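Local coordinates for protein GH26A (Muricauda sp. MAR_2010_75, PDB 6Q75) that probably hydrolyses glycosidic bonds in polysaccharides, as a glycoside hydrolase of family 26, at residues 42-46 / 293-297. Numbering follows the deposited sequence.
Sequences LDGKI and WSWFM
Ile46 and Ser294 bring the two backbones closest, their CA atoms 4.8 Å apart, yet no hydrogen bond joins 42-46 to 293-297. The main chains do meet in a CA-H...O contact from Ile46 CA to Ser294 O, 3.6 Å long with an angle of 141° at the hydrogen. The first segment reaches this point through a type I' turn from Leu42 to Lys45, closed by Lys45 N to Leu42 O at 3.0 Å, which reverses the chain after helix 30-40 and delivers it to strand 46-51. That strand and strand 293-299 are parallel neighbours, the first and last strands of the eight-stranded (beta/alpha)8 barrel expected of family 26, so the contact lies where the barrel closes; the backbone bond that joins the two strands here runs between Ser294 and Leu47, one residue beyond Ile46. Among the side chains, Ile46 does most of the touching. Its CG1 is anti to the backbone N (chi1 -176°), and this carries the longer branch across to the partner strand, CG1 lying 3.6 Å from Trp295 CA. The terminal CD1 lies beside Trp293 CB at 3.8 Å and meets Phe296 CD2 at the edge of the ring, close to its plane. Cutting the side chain back to an alanine takes away CG1, CG2 and CD1 and would probably open a gap between Trp293 CB and the Phe296 edge, leaving that ring less fixed. Leu42 approaches separately, its CD1 3.4 Å from Ser294 O and also against Ser294 CB, while Ser294 OG is hydrogen-bonded to Ile273 O on the next strand, 273-278.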
# COMPACT_ATOMS: atom_id res chain seq x y z
N LEU A 42 1.01 11.05 15.05
CA LEU A 42 1.09 9.81 15.82
C LEU A 42 2.27 9.82 16.77
O LEU A 42 2.16 9.32 17.90
CB LEU A 42 1.18 8.60 14.88
CG LEU A 42 -0.11 8.29 14.10
CD1 LEU A 42 0.13 7.28 12.95
CD2 LEU A 42 -1.21 7.84 15.05
N ASP A 43 3.40 10.39 16.35
CA ASP A 43 4.57 10.66 17.21
C ASP A 43 4.83 9.52 18.19
O ASP A 43 4.73 9.68 19.41
CB ASP A 43 4.40 11.98 17.95
N GLY A 44 5.15 8.35 17.65
CA GLY A 44 5.50 7.19 18.44
C GLY A 44 4.42 6.13 18.50
O GLY A 44 4.73 4.97 18.80
N LYS A 45 3.17 6.48 18.21
CA LYS A 45 2.10 5.50 18.21
C LYS A 45 2.03 4.84 16.83
O LYS A 45 2.48 5.41 15.84
CB LYS A 45 0.77 6.16 18.54
CG LYS A 45 0.77 6.81 19.94
CD LYS A 45 -0.61 6.84 20.55
CE LYS A 45 -0.51 7.20 22.04
NZ LYS A 45 -1.18 6.16 22.89
N ILE A 46 1.45 3.64 16.78
CA ILE A 46 1.39 2.89 15.52
C ILE A 46 -0.00 2.28 15.36
O ILE A 46 -0.55 1.70 16.30
CB ILE A 46 2.50 1.82 15.44
CG1 ILE A 46 2.50 1.11 14.09
CG2 ILE A 46 2.38 0.82 16.62
CD1 ILE A 46 3.76 0.31 13.82
N TRP A 293 7.47 4.23 12.62
CA TRP A 293 6.50 3.47 11.84
C TRP A 293 5.09 3.90 12.22
O TRP A 293 4.72 3.86 13.39
CB TRP A 293 6.68 1.96 12.05
CG TRP A 293 7.99 1.38 11.64
CD1 TRP A 293 8.88 0.71 12.45
CD2 TRP A 293 8.55 1.33 10.31
NE1 TRP A 293 9.96 0.27 11.71
CE2 TRP A 293 9.78 0.65 10.40
CE3 TRP A 293 8.14 1.83 9.06
CZ2 TRP A 293 10.61 0.43 9.30
CZ3 TRP A 293 8.96 1.60 7.96
CH2 TRP A 293 10.18 0.91 8.08
N SER A 294 4.30 4.31 11.22
CA SER A 294 2.98 4.86 11.49
C SER A 294 1.88 3.82 11.50
O SER A 294 0.86 4.04 12.15
CB SER A 294 2.61 5.92 10.44
OG SER A 294 3.65 6.85 10.33
N TRP A 295 2.04 2.73 10.76
CA TRP A 295 1.13 1.60 10.83
C TRP A 295 1.89 0.37 10.41
O TRP A 295 3.01 0.45 9.88
CB TRP A 295 -0.16 1.81 9.98
CG TRP A 295 -0.02 1.66 8.49
CD1 TRP A 295 0.01 0.49 7.75
CD2 TRP A 295 0.07 2.74 7.54
NE1 TRP A 295 0.13 0.80 6.39
CE2 TRP A 295 0.17 2.16 6.25
CE3 TRP A 295 0.08 4.14 7.65
CZ2 TRP A 295 0.28 2.94 5.07
CZ3 TRP A 295 0.21 4.91 6.48
CH2 TRP A 295 0.29 4.30 5.21
N PHE A 296 1.31 -0.79 10.70
CA PHE A 296 1.74 -2.05 10.12
C PHE A 296 0.51 -2.70 9.52
O PHE A 296 -0.60 -2.45 9.98
CB PHE A 296 2.41 -2.96 11.17
CG PHE A 296 1.50 -3.40 12.28
CD1 PHE A 296 0.55 -4.41 12.10
CD2 PHE A 296 1.64 -2.86 13.56
CE1 PHE A 296 -0.26 -4.84 13.16
CE2 PHE A 296 0.82 -3.27 14.61
CZ PHE A 296 -0.13 -4.27 14.41
N MET A 297 0.71 -3.55 8.50
CA MET A 297 -0.40 -4.29 7.91
C MET A 297 0.01 -5.74 7.73
O MET A 297 0.83 -6.05 6.87
CB MET A 297 -0.82 -3.68 6.55
CG MET A 297 -2.11 -4.30 6.08
SD MET A 297 -2.62 -3.86 4.40
CE MET A 297 -1.27 -4.56 3.44